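Local coordinates for protein lysyl oxidase (Pichia pastoris, PDB 1W7C) that probably oxidises primary amines, including peptidyl lysine, to aldehydes as a homodimeric copper amine oxidase that carries one topaquinone cofactor per subunit, at residues I195-N199 / D200-L204; F302-M305 / D306-F309. All coordinates share one frame; numbering follows the deposited sequence.

Contact 1: I195-N199 / D200-L204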
ATOM      1  N   ILE A 195      -0.605   0.101  37.051  1.00 21.00           N
ATOM      2  CA  ILE A 195       0.583   0.456  37.830  1.00 20.31           C
ATOM      3  C   ILE A 195       1.174   1.774  37.281  1.00 19.36           C
ATOM      4  O   ILE A 195       1.254   1.956  36.069  1.00 21.36           O
ATOM      5  CB  ILE A 195       1.642  -0.678  37.762  1.00 20.45           C
ATOM      6  CG1 ILE A 195       1.063  -2.037  38.207  1.00 22.76           C
ATOM      7  CG2 ILE A 195       2.885  -0.290  38.548  1.00 21.96           C
ATOM      8  CD1 ILE A 195       0.694  -2.127  39.639  1.00 28.02           C
ATOM      9  N   ASN A 196       1.583   2.678  38.162  1.00 21.84           N
ATOM     10  CA  ASN A 196       2.231   3.916  37.731  1.00 20.46           C
ATOM     11  C   ASN A 196       3.613   3.613  37.188  1.00 20.54           C
ATOM     12  O   ASN A 196       4.342   2.795  37.750  1.00 22.46           O
ATOM     13  CB  ASN A 196       2.430   4.913  38.885  1.00 23.41           C
ATOM     14  CG  ASN A 196       1.148   5.404  39.495  1.00 24.99           C
ATOM     15  OD1 ASN A 196       0.076   5.337  38.894  1.00 25.45           O
ATOM     16  ND2 ASN A 196       1.254   5.931  40.707  1.00 26.43           N
ATOM     17  N   THR A 197       3.971   4.289  36.105  1.00 22.70           N
ATOM     18  CA  THR A 197       5.305   4.185  35.522  1.00 23.37           C
ATOM     19  C   THR A 197       5.876   5.564  35.328  1.00 23.92           C
ATOM     20  O   THR A 197       5.150   6.559  35.356  1.00 26.58           O
ATOM     21  CB  THR A 197       5.292   3.484  34.160  1.00 21.86           C
ATOM     22  OG1 THR A 197       4.727   4.365  33.175  1.00 23.31           O
ATOM     23  CG2 THR A 197       4.447   2.227  34.176  1.00 24.10           C
ATOM     24  N   GLU A 198       7.182   5.617  35.097  1.00 24.83           N
ATOM     25  CA  GLU A 198       7.854   6.870  34.826  1.00 29.01           C
ATOM     26  C   GLU A 198       7.888   7.237  33.333  1.00 23.42           C
ATOM     27  O   GLU A 198       8.309   8.341  32.984  1.00 27.55           O
ATOM     28  CB  GLU A 198       9.281   6.840  35.372  1.00 39.04           C
ATOM     29  CG  GLU A 198      10.318   6.152  34.488  1.00 72.67           C
ATOM     30  CD  GLU A 198      11.743   6.249  35.032  1.00 75.74           C
ATOM     31  OE1 GLU A 198      12.524   5.291  34.819  1.00 61.20           O
ATOM     32  OE2 GLU A 198      12.097   7.283  35.651  1.00 75.09           O
ATOM     33  N   ASN A 199       7.390   6.347  32.480  1.00 21.89           N
ATOM     34  CA  ASN A 199       7.601   6.479  31.023  1.00 21.64           C
ATOM     35  C   ASN A 199       6.320   6.343  30.211  1.00 20.03           C
ATOM     36  O   ASN A 199       6.341   5.957  29.053  1.00 20.78           O
ATOM     37  CB  ASN A 199       8.659   5.476  30.528  1.00 20.68           C
ATOM     38  CG  ASN A 199       8.261   4.026  30.783  1.00 19.80           C
ATOM     39  OD1 ASN A 199       7.617   3.711  31.784  1.00 22.12           O
ATOM     40  ND2 ASN A 199       8.601   3.148  29.854  1.00 21.06           N
ATOM     41  N   ASP A 200       5.205   6.670  30.831  1.00 20.73           N
ATOM     42  CA  ASP A 200       3.904   6.709  30.148  1.00 22.16           C
ATOM     43  C   ASP A 200       3.480   5.339  29.630  1.00 19.49           C
ATOM     44  O   ASP A 200       2.722   5.266  28.675  1.00 20.09           O
ATOM     45  CB  ASP A 200       3.948   7.729  28.977  0.70 28.93           C
ATOM     46  CG  ASP A 200       2.566   8.149  28.510  0.70 22.47           C
ATOM     47  OD1 ASP A 200       1.756   8.460  29.410  0.70 25.17           O
ATOM     48  OD2 ASP A 200       2.194   8.182  27.292  0.70 28.31           O
ATOM     49  N   ALA A 201       3.923   4.268  30.294  1.00 17.67           N
ATOM     50  CA  ALA A 201       3.633   2.889  29.882  1.00 18.11           C
ATOM     51  C   ALA A 201       2.566   2.190  30.730  1.00 17.44           C
ATOM     52  O   ALA A 201       2.506   0.980  30.770  1.00 18.20           O
ATOM     53  CB  ALA A 201       4.920   2.065  29.863  1.00 20.25           C
ATOM     54  N   GLU A 202       1.722   2.977  31.399  1.00 18.01           N
ATOM     55  CA  GLU A 202       0.658   2.459  32.281  1.00 18.56           C
ATOM     56  C   GLU A 202      -0.216   1.458  31.540  1.00 17.58           C
ATOM     57  O   GLU A 202      -0.706   0.497  32.133  1.00 18.07           O
ATOM     58  CB  GLU A 202      -0.194   3.603  32.822  1.00 19.78           C
ATOM     59  CG  GLU A 202       0.496   4.435  33.904  1.00 21.18           C
ATOM     60  CD  GLU A 202       1.580   5.396  33.402  1.00 25.72           C
ATOM     61  OE1 GLU A 202       1.580   5.808  32.206  1.00 27.30           O
ATOM     62  OE2 GLU A 202       2.406   5.786  34.229  1.00 35.40           O
ATOM     63  N   ASN A 203      -0.398   1.662  30.240  1.00 18.51           N
ATOM     64  CA  ASN A 203      -1.259   0.761  29.467  1.00 18.22           C
ATOM     65  C   ASN A 203      -0.704  -0.653  29.332  1.00 18.19           C
ATOM     66  O   ASN A 203      -1.460  -1.557  28.995  1.00 19.47           O
ATOM     67  CB  ASN A 203      -1.511   1.315  28.052  0.70 21.24           C
ATOM     68  CG  ASN A 203      -2.751   2.185  27.947  0.70 23.06           C
ATOM     69  OD1 ASN A 203      -3.149   2.559  26.847  0.70 28.38           O
ATOM     70  ND2 ASN A 203      -3.340   2.542  29.072  0.70 20.69           N
ATOM     71  N   LEU A 204       0.593  -0.838  29.593  1.00 17.53           N
ATOM     72  CA  LEU A 204       1.210  -2.159  29.562  1.00 17.38           C
ATOM     73  C   LEU A 204       1.180  -2.867  30.910  1.00 17.50           C
ATOM     74  O   LEU A 204       1.572  -4.027  30.998  1.00 18.67           O
ATOM     75  CB  LEU A 204       2.662  -2.051  29.064  1.00 17.53           C
ATOM     76  CG  LEU A 204       2.861  -1.456  27.660  1.00 17.19           C
ATOM     77  CD1 LEU A 204       4.311  -1.538  27.222  1.00 18.40           C
ATOM     78  CD2 LEU A 204       1.968  -2.121  26.617  1.00 18.49           C
TER
HETATM   79  O   HOH W   1       4.134   7.936  33.166  1.00 29.36           O

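Contact 2: F302-M305 / D306-F309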
ATOM      1  N   PHE A 302      -1.501  26.859  -0.482  1.00 15.04           N
ATOM      2  CA  PHE A 302      -0.301  26.158  -0.939  1.00 15.60           C
ATOM      3  C   PHE A 302      -0.413  25.847  -2.425  1.00 16.71           C
ATOM      4  O   PHE A 302      -1.497  25.553  -2.902  1.00 16.73           O
ATOM      5  CB  PHE A 302      -0.181  24.833  -0.156  1.00 15.47           C
ATOM      6  CG  PHE A 302       0.104  25.055   1.281  1.00 15.52           C
ATOM      7  CD1 PHE A 302      -0.924  25.253   2.183  1.00 16.06           C
ATOM      8  CD2 PHE A 302       1.409  25.156   1.744  1.00 15.87           C
ATOM      9  CE1 PHE A 302      -0.634  25.571   3.502  1.00 19.77           C
ATOM     10  CE2 PHE A 302       1.676  25.465   3.046  1.00 17.41           C
ATOM     11  CZ  PHE A 302       0.683  25.664   3.918  1.00 18.83           C
ATOM     12  N   SER A 303       0.702  25.997  -3.145  1.00 15.15           N
ATOM     13  CA  SER A 303       0.808  25.631  -4.556  1.00 16.22           C
ATOM     14  C   SER A 303       2.037  24.744  -4.778  1.00 15.60           C
ATOM     15  O   SER A 303       3.119  24.973  -4.239  1.00 16.56           O
ATOM     16  CB  SER A 303       0.892  26.896  -5.477  1.00 21.51           C
ATOM     17  OG  SER A 303       2.131  27.527  -5.397  1.00 25.04           O
ATOM     18  N   TRP A 304       1.836  23.743  -5.621  1.00 15.31           N
ATOM     19  CA  TRP A 304       2.894  22.844  -6.024  1.00 15.81           C
ATOM     20  C   TRP A 304       2.527  22.189  -7.344  1.00 16.12           C
ATOM     21  O   TRP A 304       1.546  21.457  -7.409  1.00 15.09           O
ATOM     22  CB  TRP A 304       3.166  21.787  -4.966  1.00 16.62           C
ATOM     23  CG  TRP A 304       4.147  20.720  -5.402  1.00 14.98           C
ATOM     24  CD1 TRP A 304       5.513  20.783  -5.359  1.00 15.33           C
ATOM     25  CD2 TRP A 304       3.825  19.407  -5.878  1.00 15.50           C
ATOM     26  NE1 TRP A 304       6.068  19.622  -5.822  1.00 15.52           N
ATOM     27  CE2 TRP A 304       5.061  18.747  -6.138  1.00 14.02           C
ATOM     28  CE3 TRP A 304       2.645  18.723  -6.140  1.00 14.09           C
ATOM     29  CZ2 TRP A 304       5.120  17.450  -6.652  1.00 14.79           C
ATOM     30  CZ3 TRP A 304       2.729  17.452  -6.652  1.00 14.40           C
ATOM     31  CH2 TRP A 304       3.933  16.823  -6.879  1.00 14.18           C
ATOM     32  N   MET A 305       3.359  22.406  -8.371  1.00 14.42           N
ATOM     33  CA  MET A 305       3.232  21.658  -9.632  1.00 15.20           C
ATOM     34  C   MET A 305       1.785  21.559 -10.111  1.00 14.55           C
ATOM     35  O   MET A 305       1.331  20.497 -10.511  1.00 16.15           O
ATOM     36  CB  MET A 305       3.883  20.273  -9.505  1.00 15.28           C
ATOM     37  CG  MET A 305       5.319  20.346  -9.068  1.00 15.73           C
ATOM     38  SD  MET A 305       6.350  21.261 -10.259  1.00 18.49           S
ATOM     39  CE  MET A 305       7.610  21.823  -9.160  1.00 17.96           C
ATOM     40  N   ASP A 306       1.132  22.727 -10.160  1.00 14.85           N
ATOM     41  CA  ASP A 306      -0.224  22.935 -10.666  1.00 16.32           C
ATOM     42  C   ASP A 306      -1.338  22.536  -9.704  1.00 15.17           C
ATOM     43  O   ASP A 306      -2.509  22.614 -10.081  1.00 16.38           O
ATOM     44  CB  ASP A 306      -0.456  22.305 -12.052  1.00 16.44           C
ATOM     45  CG  ASP A 306       0.251  23.043 -13.162  1.00 19.12           C
ATOM     46  OD1 ASP A 306       0.476  22.424 -14.225  1.00 23.22           O
ATOM     47  OD2 ASP A 306       0.557  24.221 -13.054  1.00 24.42           O
ATOM     48  N   TRP A 307      -0.987  22.074  -8.504  1.00 14.96           N
ATOM     49  CA  TRP A 307      -1.957  21.895  -7.427  1.00 15.63           C
ATOM     50  C   TRP A 307      -2.082  23.185  -6.621  1.00 15.03           C
ATOM     51  O   TRP A 307      -1.111  23.920  -6.447  1.00 16.75           O
ATOM     52  CB  TRP A 307      -1.511  20.808  -6.472  1.00 15.24           C
ATOM     53  CG  TRP A 307      -1.552  19.412  -6.987  1.00 13.97           C
ATOM     54  CD1 TRP A 307      -0.544  18.725  -7.559  1.00 14.54           C
ATOM     55  CD2 TRP A 307      -2.626  18.488  -6.857  1.00 13.39           C
ATOM     56  NE1 TRP A 307      -0.903  17.422  -7.797  1.00 14.99           N
ATOM     57  CE2 TRP A 307      -2.191  17.246  -7.368  1.00 13.73           C
ATOM     58  CE3 TRP A 307      -3.931  18.571  -6.359  1.00 13.84           C
ATOM     59  CZ2 TRP A 307      -3.011  16.096  -7.360  1.00 14.57           C
ATOM     60  CZ3 TRP A 307      -4.727  17.467  -6.364  1.00 13.85           C
ATOM     61  CH2 TRP A 307      -4.278  16.249  -6.884  1.00 15.39           C
ATOM     62  N   GLY A 308      -3.277  23.407  -6.093  1.00 14.92           N
ATOM     63  CA  GLY A 308      -3.517  24.456  -5.131  1.00 15.39           C
ATOM     64  C   GLY A 308      -4.546  23.997  -4.109  1.00 15.53           C
ATOM     65  O   GLY A 308      -5.429  23.191  -4.432  1.00 15.76           O
ATOM     66  N   PHE A 309      -4.465  24.526  -2.891  1.00 14.52           N
ATOM     67  CA  PHE A 309      -5.444  24.230  -1.842  1.00 14.51           C
ATOM     68  C   PHE A 309      -5.230  25.138  -0.643  1.00 13.78           C
ATOM     69  O   PHE A 309      -4.153  25.682  -0.475  1.00 13.57           O
ATOM     70  CB  PHE A 309      -5.431  22.746  -1.393  1.00 14.57           C
ATOM     71  CG  PHE A 309      -4.096  22.249  -0.917  1.00 14.61           C
ATOM     72  CD1 PHE A 309      -3.251  21.591  -1.796  1.00 15.53           C
ATOM     73  CD2 PHE A 309      -3.637  22.498   0.382  1.00 15.01           C
ATOM     74  CE1 PHE A 309      -1.990  21.159  -1.382  1.00 16.50           C
ATOM     75  CE2 PHE A 309      -2.376  22.049   0.804  1.00 15.63           C
ATOM     76  CZ  PHE A 309      -1.560  21.394  -0.083  1.00 15.64           C
TER

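Contact 1: I195-N199 / D200-L204
Thr-197 and Glu-202 meet across a tight loop, the threonine's amide and hydroxyl both close to one carboxylate oxygen. The amide of Thr-197 donates to OE2 of Glu-202 over 2.9 Å, with an N-H...O angle of 157°; it reaches that oxygen from the anti side, 34° out of the carboxylate plane. Glu-202 CG, anti to its own carbonyl carbon, passes 3.4 Å from Ile-195 O, and the bend at chi2 (75°) then turns the carboxylate back to Thr-197. OG1 of Thr-197, set between its own backbone N and carbonyl carbon, faces into the turn and accepts the amide of Ala-201 at 3.0 Å. Its proton has two possible takers, Glu-202 OE2 at 2.9 Å from OG1 and Asn-199 OD1 at 3.3 Å from OG1; both bonds are weak, and which one is made is not settled. A water joins two backbone groups of the turn, donating to Thr-197 O at 2.8 Å and accepting from Asp-200 N at 2.9 Å. The Asn-199 amide group lies against the methyl of Ala-201, and its ND2 is satisfied by Thr-264 OG1. In the conformer described, Asp-200 directs its carboxylate out of the loop, where OD2 bonds NE2 of His-413 of the second subunit; Asn-199 O is bound by Tyr-418 OH of that same subunit. The arrangement is a connecting loop closed by side-chain-to-backbone hydrogen bonds, which follows strand 187-195 and runs through a short 3-10 segment ending at Leu-204 toward strand 206-207, with Ile-195 and Val-205 paired through the backbone where the loop closes, and its outer bend against the second subunit.

Contact 2: F302-M305 / D306-F309
Trp-304 and Trp-307 flank the two-residue type I' turn of a β-hairpin, their indoles side by side and pointing the same way. Four backbone bonds tie the strands, two at each hydrogen-bonded pair: Phe-302 with Phe-309 and Trp-304 with Trp-307. Packing is close on the face that carries these four aromatics. CD1 of Trp-307 meets the edge of the Trp-304 benzo ring at CE3, 3.5 Å away; the planes are 20° apart but slid so far that they barely overlap. In the other pair, CB of Phe-302 sits over the face of the Phe-309 ring, 4.0 Å from its centroid, a CH-pi contact. Phe-309 chi1 of 56° swings its ring across toward the partner strand. Both indole nitrogens are satisfied, Trp-304 NE1 by Glu-403 and Trp-307 NE1 by Phe-447 O. Between the two strands the opposite face has less to pack: Ser-303 stands across from Gly-308, which has no side chain, and His-276 of the second subunit touches Ser-303. At the turn, Met-305 CG lies over the rim of the Trp-304 indole, while partly exposed Asp-306 bridges to Lys-327 and Met-305 O bonds Arg-275 of the second subunit. The hairpin joins strands 301-304 and 307-314 in the enzyme domain, between strands 294-296 and 318-326, and its aromatic face packs on strands 391-405 and 418-433.

Overall arrangement
The two contacts lie on opposite sides of the chain's centre, their centres 44 Å apart, and share no strand. Contact 2 is the buried one, a hairpin of the enzyme domain held by regular backbone pairing and an aromatic cluster. Contact 1 is only partly buried and lies in the connection after a strand of a separate five-stranded sheet; lacking a strand partner for most of its backbone, it is held by side-chain oxygens and a water. Polar groups are therefore central to contact 1, whereas in contact 2 polar side-chain groups are few, chiefly Asp-306 at the turn, Ser-303 and the indole nitrogens. Both reach the second subunit, 195-204 through its bend and 302-309 largely through its turn.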